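Local coordinates for protein meta cleavage compound hydrolase (Janthinobacterium, PDB 1J1I) that hydrolyses a carbon-carbon bond of an aromatic ring-cleavage product formed during carbazole degradation, probably releasing anthranilate, at residues A15-A23 / T28-G36; P224-V235 / D250-H261. All coordinates share one frame; numbering follows the deposited sequence.

Interaction 1: residues A15-A23 / T28-G36; sequences AYVERFVNA and TRYLEAGKG. Unlike the reference sequence in segment 15-23: Y16 (reference Phe).
R19 and Y30 face each other in an antiparallel hairpin, strands 17-23 and 26-33, that forms one margin of the central sheet. Paired backbone bonds join V17 with E32, R19 with Y30 and V21 with T28; R19 N to Y30 O, at 2.9 Å, is nearly straight. On the face bearing R19 and Y30, the tyrosine's CG sits between its backbone N and carbonyl carbon (chi1 62°), which brings the ring across to the neighbouring strand. R19 CB rests over one ring face, 3.6 Å from the Y30 centroid, and V21 CG1 meets Y30 CE1 at 3.9 Å. A water links Y30 OH to F20 O, while F98 of helix 88-101 stacks edge-to-face on the ring. A leucine in place of Y30 would probably leave R19 CB without its aromatic platform and the water without its phenolic partner. On the other face, R29 CG lies over the F20 ring, 4.2 Å from its centroid, and R29 NE reaches E18 OE2 at 2.8 Å in a salt bridge; K78 also pairs with E18. Y16 CD1 packs on L31 CG at 3.8 Å. Such an antiparallel hairpin leading into the sheet is characteristic of the alpha/beta-hydrolase fold.

Interaction 2: residues P224-V235 / D250-H261; sequences PTLVVQGKDDKV and DSWGYIIPHCGH
Strands 225-230 and 251-256 pair in parallel, T225 beside S251 through G230 beside I256, with backbone bonds from T225 N to D250 O up to K231 N to I256 O at 2.8 Å. Beyond the strands, D232 N binds C259 O at 2.9 Å, tying together the loops that carry D233 and H261. Glycine suits position 230, where a CB would collide with the carbonyl oxygens of C259 and G260.

Apolar contacts fill one face: L226 CD2 lies 4.0 Å from both W252 CB and Y254 CB, and V228 CG1 meets I256 CD1. Beta-branched V228 and I256 suit a strand, and the apolar side chains its buried face.

The polar centre is the pair D233 and H261, which with S114 make up the probable catalytic triad. H261 ND1 donates to the syn lone pair of D233 OD2 at 2.6 Å, in the plane of the imidazole, although carboxylate and ring are turned 69° apart. D233 CG lies anti to its backbone N (chi1 -166°), carrying the carboxylate to the ring edge. V235 N grips D233 OD1 in an Asx turn, and a water joins D233 OD2 to G230 N and G260 O. V235 CB covers one imidazole face, 3.6 Å from the H261 ring centroid.

Helix 238-247 connects the strands and packs against V227 and S251, helix 268-281 covers L226 and Y254, strand 131-137 flanks 225-230, and beyond 251-256 the sheet continues antiparallel into the second subunit.

How the interactions relate
From the N terminus the chain first closes interaction 1, a short local hairpin in which only four residues separate 15-23 from 28-36. It then builds the middle of the sheet and most of the helices before reaching interaction 2, where helix 238-247 lies in the longer connection between 224-235 and 250-261. The two loops follow in series, neither nesting nor crossing. Their centres lie about 27 Å apart on opposite sides of the chain's centre, without touching, yet both belong to one sheet: strands 17-23 and 251-256 are its outermost members within the chain. Interaction 1 thus completes the antiparallel margin, away from the annotated sites, whereas interaction 2 completes the parallel margin and brings together two probable active-site residues.

Interaction 1: residues A15-A23 / T28-G36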
loop_
_atom_site.group_PDB
_atom_site.type_symbol
_atom_site.label_atom_id
_atom_site.label_comp_id
_atom_site.label_asym_id
_atom_site.label_seq_id
_atom_site.Cartn_x
_atom_site.Cartn_y
_atom_site.Cartn_z
ATOM N N ALA A 15 -28.118 -1.189 -5.073
ATOM C CA ALA A 15 -26.721 -0.943 -4.611
ATOM C C ALA A 15 -26.325 0.521 -4.806
ATOM O O ALA A 15 -25.485 1.054 -4.077
ATOM C CB ALA A 15 -25.760 -1.848 -5.372
ATOM N N TYR A 16 -26.939 1.160 -5.795
ATOM C CA TYR A 16 -26.674 2.557 -6.112
ATOM C C TYR A 16 -27.746 3.032 -7.075
ATOM O O TYR A 16 -28.401 2.218 -7.728
ATOM C CB TYR A 16 -25.287 2.701 -6.750
ATOM C CG TYR A 16 -25.012 1.697 -7.847
ATOM C CD1 TYR A 16 -25.584 1.834 -9.111
ATOM C CD2 TYR A 16 -24.196 0.590 -7.609
ATOM C CE1 TYR A 16 -25.352 0.892 -10.112
ATOM C CE2 TYR A 16 -23.957 -0.357 -8.600
ATOM C CZ TYR A 16 -24.537 -0.201 -9.848
ATOM O OH TYR A 16 -24.299 -1.134 -10.830
ATOM N N VAL A 17 -27.931 4.343 -7.162
ATOM C CA VAL A 17 -28.937 4.897 -8.059
ATOM C C VAL A 17 -28.285 5.744 -9.146
ATOM O O VAL A 17 -27.235 6.349 -8.927
ATOM C CB VAL A 17 -29.950 5.767 -7.290
ATOM C CG1 VAL A 17 -31.046 6.231 -8.233
ATOM C CG2 VAL A 17 -30.543 4.975 -6.130
ATOM N N GLU A 18 -28.912 5.782 -10.318
ATOM C CA GLU A 18 -28.392 6.553 -11.438
ATOM C C GLU A 18 -29.013 7.945 -11.430
ATOM O O GLU A 18 -30.227 8.096 -11.270
ATOM C CB GLU A 18 -28.704 5.845 -12.753
ATOM C CG GLU A 18 -28.143 6.544 -13.973
ATOM C CD GLU A 18 -28.566 5.866 -15.248
ATOM O OE1 GLU A 18 -29.781 5.856 -15.537
ATOM O OE2 GLU A 18 -27.690 5.336 -15.958
ATOM N N ARG A 19 -28.172 8.957 -11.612
ATOM C CA ARG A 19 -28.609 10.350 -11.593
ATOM C C ARG A 19 -27.976 11.136 -12.736
ATOM O O ARG A 19 -26.995 10.695 -13.338
ATOM C CB ARG A 19 -28.186 10.996 -10.270
ATOM C CG ARG A 19 -29.302 11.396 -9.320
ATOM C CD ARG A 19 -29.948 10.213 -8.632
ATOM N NE ARG A 19 -30.550 10.625 -7.364
ATOM C CZ ARG A 19 -31.396 9.886 -6.652
ATOM N NH1 ARG A 19 -31.758 8.687 -7.079
ATOM N NH2 ARG A 19 -31.876 10.347 -5.506
ATOM N N PHE A 20 -28.536 12.308 -13.023
ATOM C CA PHE A 20 -28.010 13.170 -14.073
ATOM C C PHE A 20 -27.955 14.604 -13.562
ATOM O O PHE A 20 -28.793 15.018 -12.759
ATOM C CB PHE A 20 -28.887 13.103 -15.327
ATOM C CG PHE A 20 -28.874 11.762 -16.010
ATOM C CD1 PHE A 20 -29.637 10.706 -15.523
ATOM C CD2 PHE A 20 -28.095 11.558 -17.142
ATOM C CE1 PHE A 20 -29.627 9.461 -16.158
ATOM C CE2 PHE A 20 -28.076 10.321 -17.786
ATOM C CZ PHE A 20 -28.842 9.270 -17.294
ATOM N N VAL A 21 -26.963 15.358 -14.019
ATOM C CA VAL A 21 -26.810 16.742 -13.598
ATOM C C VAL A 21 -26.193 17.564 -14.727
ATOM O O VAL A 21 -25.432 17.044 -15.535
ATOM C CB VAL A 21 -25.897 16.841 -12.342
ATOM C CG1 VAL A 21 -24.478 16.387 -12.681
ATOM C CG2 VAL A 21 -25.887 18.265 -11.805
ATOM N N ASN A 22 -26.529 18.847 -14.784
ATOM C CA ASN A 22 -25.967 19.716 -15.810
ATOM C C ASN A 22 -24.617 20.239 -15.312
ATOM O O ASN A 22 -24.561 21.081 -14.415
ATOM C CB ASN A 22 -26.913 20.889 -16.084
ATOM C CG ASN A 22 -26.491 21.709 -17.289
ATOM O OD1 ASN A 22 -25.304 21.922 -17.519
ATOM N ND2 ASN A 22 -27.470 22.189 -18.054
ATOM N N ALA A 23 -23.528 19.735 -15.885
ATOM C CA ALA A 23 -22.198 20.177 -15.469
ATOM C C ALA A 23 -21.674 21.258 -16.402
ATOM O O ALA A 23 -21.001 20.972 -17.392
ATOM C CB ALA A 23 -21.223 18.982 -15.423
ATOM N N THR A 28 -24.449 15.284 -17.382
ATOM C CA THR A 28 -23.555 14.232 -16.919
ATOM C C THR A 28 -24.274 13.162 -16.117
ATOM O O THR A 28 -25.126 13.465 -15.282
ATOM C CB THR A 28 -22.434 14.848 -16.054
ATOM O OG1 THR A 28 -21.825 15.925 -16.776
ATOM C CG2 THR A 28 -21.373 13.808 -15.714
ATOM N N ARG A 29 -23.925 11.910 -16.381
ATOM C CA ARG A 29 -24.524 10.780 -15.687
ATOM C C ARG A 29 -23.594 10.260 -14.606
ATOM O O ARG A 29 -22.389 10.120 -14.825
ATOM C CB ARG A 29 -24.814 9.648 -16.676
ATOM C CG ARG A 29 -25.338 8.366 -16.038
ATOM C CD ARG A 29 -24.348 7.226 -16.214
ATOM N NE ARG A 29 -24.950 5.932 -15.912
ATOM C CZ ARG A 29 -24.403 4.763 -16.229
ATOM N NH1 ARG A 29 -23.236 4.722 -16.858
ATOM N NH2 ARG A 29 -25.033 3.635 -15.930
ATOM N N TYR A 30 -24.153 9.979 -13.436
ATOM C CA TYR A 30 -23.362 9.432 -12.349
ATOM C C TYR A 30 -24.148 8.404 -11.555
ATOM O O TYR A 30 -25.374 8.331 -11.648
ATOM C CB TYR A 30 -22.851 10.538 -11.409
ATOM C CG TYR A 30 -23.903 11.360 -10.689
ATOM C CD1 TYR A 30 -24.573 12.402 -11.335
ATOM C CD2 TYR A 30 -24.177 11.145 -9.335
ATOM C CE1 TYR A 30 -25.486 13.218 -10.648
ATOM C CE2 TYR A 30 -25.086 11.948 -8.641
ATOM C CZ TYR A 30 -25.733 12.985 -9.304
ATOM O OH TYR A 30 -26.611 13.797 -8.615
ATOM N N LEU A 31 -23.420 7.595 -10.797
ATOM C CA LEU A 31 -24.005 6.574 -9.942
ATOM C C LEU A 31 -23.751 7.052 -8.518
ATOM O O LEU A 31 -22.664 7.538 -8.210
ATOM C CB LEU A 31 -23.310 5.230 -10.172
ATOM C CG LEU A 31 -23.769 4.290 -11.291
ATOM C CD1 LEU A 31 -24.287 5.054 -12.488
ATOM C CD2 LEU A 31 -22.608 3.387 -11.664
ATOM N N GLU A 32 -24.746 6.923 -7.650
ATOM C CA GLU A 32 -24.575 7.366 -6.275
ATOM C C GLU A 32 -25.049 6.350 -5.248
ATOM O O GLU A 32 -26.044 5.652 -5.454
ATOM C CB GLU A 32 -25.295 8.698 -6.060
ATOM C CG GLU A 32 -25.374 9.120 -4.605
ATOM C CD GLU A 32 -25.905 10.527 -4.438
ATOM O OE1 GLU A 32 -26.676 10.979 -5.312
ATOM O OE2 GLU A 32 -25.562 11.174 -3.428
ATOM N N ALA A 33 -24.314 6.284 -4.141
ATOM C CA ALA A 33 -24.610 5.378 -3.039
ATOM C C ALA A 33 -23.844 5.822 -1.799
ATOM O O ALA A 33 -22.729 6.335 -1.899
ATOM C CB ALA A 33 -24.204 3.956 -3.405
ATOM N N GLY A 34 -24.446 5.636 -0.630
ATOM C CA GLY A 34 -23.770 5.999 0.600
ATOM C C GLY A 34 -23.975 7.403 1.128
ATOM O O GLY A 34 -24.584 8.253 0.481
ATOM N N LYS A 35 -23.438 7.637 2.320
ATOM C CA LYS A 35 -23.543 8.918 3.000
ATOM C C LYS A 35 -22.200 9.275 3.612
ATOM O O LYS A 35 -21.373 8.398 3.867
ATOM C CB LYS A 35 -24.587 8.830 4.113
ATOM C CG LYS A 35 -26.015 8.618 3.639
ATOM C CD LYS A 35 -26.876 7.997 4.735
ATOM C CE LYS A 35 -26.620 8.625 6.103
ATOM N NZ LYS A 35 -26.888 10.089 6.135
ATOM N N GLY A 36 -21.992 10.564 3.857
ATOM C CA GLY A 36 -20.745 11.011 4.447
ATOM C C GLY A 36 -19.896 11.820 3.485
ATOM O O GLY A 36 -20.416 12.439 2.554
HETATM O O HOH W 1 -28.602 15.098 -10.002
#

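Interaction 2: residues P224-V235 / D250-H261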
loop_
_atom_site.group_PDB
_atom_site.type_symbol
_atom_site.label_atom_id
_atom_site.label_comp_id
_atom_site.label_asym_id
_atom_site.label_seq_id
_atom_site.Cartn_x
_atom_site.Cartn_y
_atom_site.Cartn_z
ATOM N N PRO A 224 -2.779 14.819 -0.692
ATOM C CA PRO A 224 -2.326 13.460 -0.378
ATOM C C PRO A 224 -2.784 12.558 -1.517
ATOM O O PRO A 224 -3.940 12.627 -1.962
ATOM C CB PRO A 224 -3.027 13.146 0.948
ATOM C CG PRO A 224 -4.192 14.110 0.979
ATOM C CD PRO A 224 -3.588 15.361 0.413
ATOM N N THR A 225 -1.877 11.713 -1.983
ATOM C CA THR A 225 -2.162 10.844 -3.107
ATOM C C THR A 225 -1.804 9.388 -2.847
ATOM O O THR A 225 -0.837 9.092 -2.147
ATOM C CB THR A 225 -1.379 11.329 -4.347
ATOM O OG1 THR A 225 -1.782 12.667 -4.666
ATOM C CG2 THR A 225 -1.625 10.415 -5.543
ATOM N N LEU A 226 -2.600 8.490 -3.415
ATOM C CA LEU A 226 -2.358 7.058 -3.295
ATOM C C LEU A 226 -2.155 6.552 -4.723
ATOM O O LEU A 226 -3.061 6.644 -5.552
ATOM C CB LEU A 226 -3.567 6.353 -2.671
ATOM C CG LEU A 226 -3.378 5.065 -1.858
ATOM C CD1 LEU A 226 -4.516 4.100 -2.174
ATOM C CD2 LEU A 226 -2.041 4.426 -2.151
ATOM N N VAL A 227 -0.959 6.052 -5.015
ATOM C CA VAL A 227 -0.658 5.520 -6.340
ATOM C C VAL A 227 -0.853 4.006 -6.252
ATOM O O VAL A 227 -0.078 3.314 -5.584
ATOM C CB VAL A 227 0.804 5.829 -6.762
ATOM C CG1 VAL A 227 1.082 5.276 -8.150
ATOM C CG2 VAL A 227 1.047 7.339 -6.737
ATOM N N VAL A 228 -1.907 3.506 -6.894
ATOM C CA VAL A 228 -2.211 2.072 -6.890
ATOM C C VAL A 228 -1.722 1.497 -8.207
ATOM O O VAL A 228 -1.982 2.066 -9.268
ATOM C CB VAL A 228 -3.727 1.815 -6.749
ATOM C CG1 VAL A 228 -4.006 0.315 -6.764
ATOM C CG2 VAL A 228 -4.244 2.436 -5.460
ATOM N N GLN A 229 -1.038 0.358 -8.149
ATOM C CA GLN A 229 -0.475 -0.219 -9.356
ATOM C C GLN A 229 -0.384 -1.739 -9.374
ATOM O O GLN A 229 0.067 -2.362 -8.405
ATOM C CB GLN A 229 0.924 0.362 -9.570
ATOM C CG GLN A 229 1.637 -0.119 -10.816
ATOM C CD GLN A 229 0.945 0.329 -12.085
ATOM O OE1 GLN A 229 0.544 1.487 -12.214
ATOM N NE2 GLN A 229 0.807 -0.586 -13.035
ATOM N N GLY A 230 -0.811 -2.318 -10.493
ATOM C CA GLY A 230 -0.745 -3.759 -10.675
ATOM C C GLY A 230 0.660 -4.080 -11.150
ATOM O O GLY A 230 1.189 -3.421 -12.043
ATOM N N LYS A 231 1.278 -5.086 -10.545
ATOM C CA LYS A 231 2.635 -5.464 -10.905
ATOM C C LYS A 231 2.731 -5.987 -12.330
ATOM O O LYS A 231 3.766 -5.838 -12.980
ATOM C CB LYS A 231 3.162 -6.524 -9.924
ATOM C CG LYS A 231 4.428 -6.104 -9.191
ATOM C CD LYS A 231 5.020 -7.229 -8.347
ATOM C CE LYS A 231 4.535 -7.187 -6.901
ATOM N NZ LYS A 231 5.174 -8.264 -6.073
ATOM N N ASP A 232 1.647 -6.581 -12.817
ATOM C CA ASP A 232 1.620 -7.155 -14.157
ATOM C C ASP A 232 0.903 -6.296 -15.205
ATOM O O ASP A 232 0.494 -6.795 -16.252
ATOM C CB ASP A 232 0.979 -8.538 -14.087
ATOM C CG ASP A 232 1.569 -9.387 -12.974
ATOM O OD1 ASP A 232 2.798 -9.586 -12.967
ATOM O OD2 ASP A 232 0.806 -9.850 -12.107
ATOM N N ASP A 233 0.761 -5.007 -14.918
ATOM C CA ASP A 233 0.098 -4.074 -15.830
ATOM C C ASP A 233 0.934 -3.944 -17.106
ATOM O O ASP A 233 2.099 -3.552 -17.052
ATOM C CB ASP A 233 -0.033 -2.706 -15.152
ATOM C CG ASP A 233 -0.996 -1.773 -15.874
ATOM O OD1 ASP A 233 -1.081 -1.842 -17.117
ATOM O OD2 ASP A 233 -1.654 -0.956 -15.189
ATOM N N LYS A 234 0.339 -4.277 -18.250
ATOM C CA LYS A 234 1.041 -4.193 -19.531
ATOM C C LYS A 234 0.901 -2.821 -20.192
ATOM O O LYS A 234 1.710 -2.456 -21.044
ATOM C CB LYS A 234 0.526 -5.272 -20.490
ATOM C CG LYS A 234 0.806 -6.694 -20.034
ATOM C CD LYS A 234 0.151 -7.710 -20.959
ATOM C CE LYS A 234 0.391 -9.134 -20.479
ATOM N NZ LYS A 234 -0.384 -10.122 -21.280
ATOM N N VAL A 235 -0.128 -2.074 -19.803
ATOM C CA VAL A 235 -0.369 -0.742 -20.355
ATOM C C VAL A 235 0.509 0.269 -19.622
ATOM O O VAL A 235 1.240 1.037 -20.242
ATOM C CB VAL A 235 -1.854 -0.333 -20.204
ATOM C CG1 VAL A 235 -2.089 1.038 -20.839
ATOM C CG2 VAL A 235 -2.749 -1.382 -20.847
ATOM N N ASP A 250 3.475 14.160 -1.592
ATOM C CA ASP A 250 2.643 13.548 -0.565
ATOM C C ASP A 250 1.948 12.295 -1.076
ATOM O O ASP A 250 0.755 12.083 -0.842
ATOM C CB ASP A 250 1.610 14.550 -0.048
ATOM C CG ASP A 250 1.173 14.244 1.375
ATOM O OD1 ASP A 250 2.029 13.776 2.159
ATOM O OD2 ASP A 250 -0.007 14.479 1.713
ATOM N N SER A 251 2.705 11.450 -1.763
ATOM C CA SER A 251 2.132 10.227 -2.306
ATOM C C SER A 251 2.546 8.947 -1.589
ATOM O O SER A 251 3.705 8.765 -1.210
ATOM C CB SER A 251 2.468 10.092 -3.796
ATOM O OG SER A 251 3.864 9.969 -4.022
ATOM N N TRP A 252 1.557 8.080 -1.404
ATOM C CA TRP A 252 1.725 6.766 -0.793
ATOM C C TRP A 252 1.664 5.821 -1.982
ATOM O O TRP A 252 1.110 6.173 -3.025
ATOM C CB TRP A 252 0.556 6.455 0.136
ATOM C CG TRP A 252 0.665 6.988 1.529
ATOM C CD1 TRP A 252 0.969 6.274 2.655
ATOM C CD2 TRP A 252 0.420 8.333 1.961
ATOM N NE1 TRP A 252 0.919 7.085 3.761
ATOM C CE2 TRP A 252 0.581 8.356 3.367
ATOM C CE3 TRP A 252 0.068 9.522 1.300
ATOM C CZ2 TRP A 252 0.416 9.521 4.124
ATOM C CZ3 TRP A 252 -0.099 10.685 2.054
ATOM C CH2 TRP A 252 0.071 10.672 3.453
ATOM N N GLY A 253 2.228 4.626 -1.836
ATOM C CA GLY A 253 2.190 3.677 -2.927
ATOM C C GLY A 253 1.595 2.356 -2.477
ATOM O O GLY A 253 1.830 1.926 -1.342
ATOM N N TYR A 254 0.800 1.735 -3.346
ATOM C CA TYR A 254 0.193 0.433 -3.059
ATOM C C TYR A 254 0.377 -0.431 -4.301
ATOM O O TYR A 254 -0.293 -0.237 -5.321
ATOM C CB TYR A 254 -1.298 0.558 -2.729
ATOM C CG TYR A 254 -1.912 -0.739 -2.232
ATOM C CD1 TYR A 254 -1.392 -1.391 -1.115
ATOM C CD2 TYR A 254 -2.997 -1.325 -2.889
ATOM C CE1 TYR A 254 -1.925 -2.591 -0.662
ATOM C CE2 TYR A 254 -3.544 -2.528 -2.442
ATOM C CZ TYR A 254 -2.997 -3.158 -1.328
ATOM O OH TYR A 254 -3.500 -4.357 -0.887
ATOM N N ILE A 255 1.294 -1.388 -4.199
ATOM C CA ILE A 255 1.622 -2.274 -5.306
ATOM C C ILE A 255 0.961 -3.626 -5.088
ATOM O O ILE A 255 1.119 -4.244 -4.031
ATOM C CB ILE A 255 3.148 -2.441 -5.417
ATOM C CG1 ILE A 255 3.834 -1.071 -5.275
ATOM C CG2 ILE A 255 3.509 -3.071 -6.747
ATOM C CD1 ILE A 255 3.500 -0.071 -6.368
ATOM N N ILE A 256 0.228 -4.080 -6.104
ATOM C CA ILE A 256 -0.519 -5.332 -6.046
ATOM C C ILE A 256 0.018 -6.405 -6.995
ATOM O O ILE A 256 0.201 -6.160 -8.191
ATOM C CB ILE A 256 -2.005 -5.073 -6.395
ATOM C CG1 ILE A 256 -2.575 -3.983 -5.483
ATOM C CG2 ILE A 256 -2.814 -6.353 -6.273
ATOM C CD1 ILE A 256 -3.996 -3.547 -5.872
ATOM N N PRO A 257 0.284 -7.612 -6.469
ATOM C CA PRO A 257 0.799 -8.700 -7.307
ATOM C C PRO A 257 -0.342 -9.378 -8.069
ATOM O O PRO A 257 -1.503 -9.256 -7.682
ATOM C CB PRO A 257 1.444 -9.634 -6.288
ATOM C CG PRO A 257 0.481 -9.529 -5.113
ATOM C CD PRO A 257 0.225 -8.015 -5.049
ATOM N N HIS A 258 -0.007 -10.076 -9.154
ATOM C CA HIS A 258 -1.005 -10.798 -9.944
ATOM C C HIS A 258 -2.175 -9.881 -10.262
ATOM O O HIS A 258 -3.341 -10.234 -10.074
ATOM C CB HIS A 258 -1.483 -12.004 -9.142
ATOM C CG HIS A 258 -0.365 -12.787 -8.529
ATOM N ND1 HIS A 258 -0.392 -13.227 -7.222
ATOM C CD2 HIS A 258 0.825 -13.185 -9.036
ATOM C CE1 HIS A 258 0.736 -13.860 -6.952
ATOM N NE2 HIS A 258 1.491 -13.849 -8.035
ATOM N N CYS A 259 -1.840 -8.698 -10.755
ATOM C CA CYS A 259 -2.828 -7.685 -11.060
ATOM C C CYS A 259 -2.426 -6.947 -12.321
ATOM O O CYS A 259 -1.271 -6.547 -12.477
ATOM C CB CYS A 259 -2.909 -6.714 -9.877
ATOM S SG CYS A 259 -4.125 -5.407 -10.021
ATOM N N GLY A 260 -3.388 -6.776 -13.221
ATOM C CA GLY A 260 -3.133 -6.087 -14.469
ATOM C C GLY A 260 -3.414 -4.597 -14.387
ATOM O O GLY A 260 -3.115 -3.952 -13.379
ATOM N N HIS A 261 -4.015 -4.065 -15.448
ATOM C CA HIS A 261 -4.326 -2.643 -15.570
ATOM C C HIS A 261 -5.603 -2.176 -14.858
ATOM O O HIS A 261 -5.806 -0.971 -14.691
ATOM C CB HIS A 261 -4.396 -2.295 -17.065
ATOM C CG HIS A 261 -4.398 -0.824 -17.360
ATOM N ND1 HIS A 261 -3.431 0.036 -16.886
ATOM C CD2 HIS A 261 -5.226 -0.072 -18.125
ATOM C CE1 HIS A 261 -3.661 1.254 -17.345
ATOM N NE2 HIS A 261 -4.745 1.215 -18.100
HETATM O O HOH W 2 -2.616 -1.328 -12.661
HETATM O O HOH W 3 2.733 -10.256 -9.725
#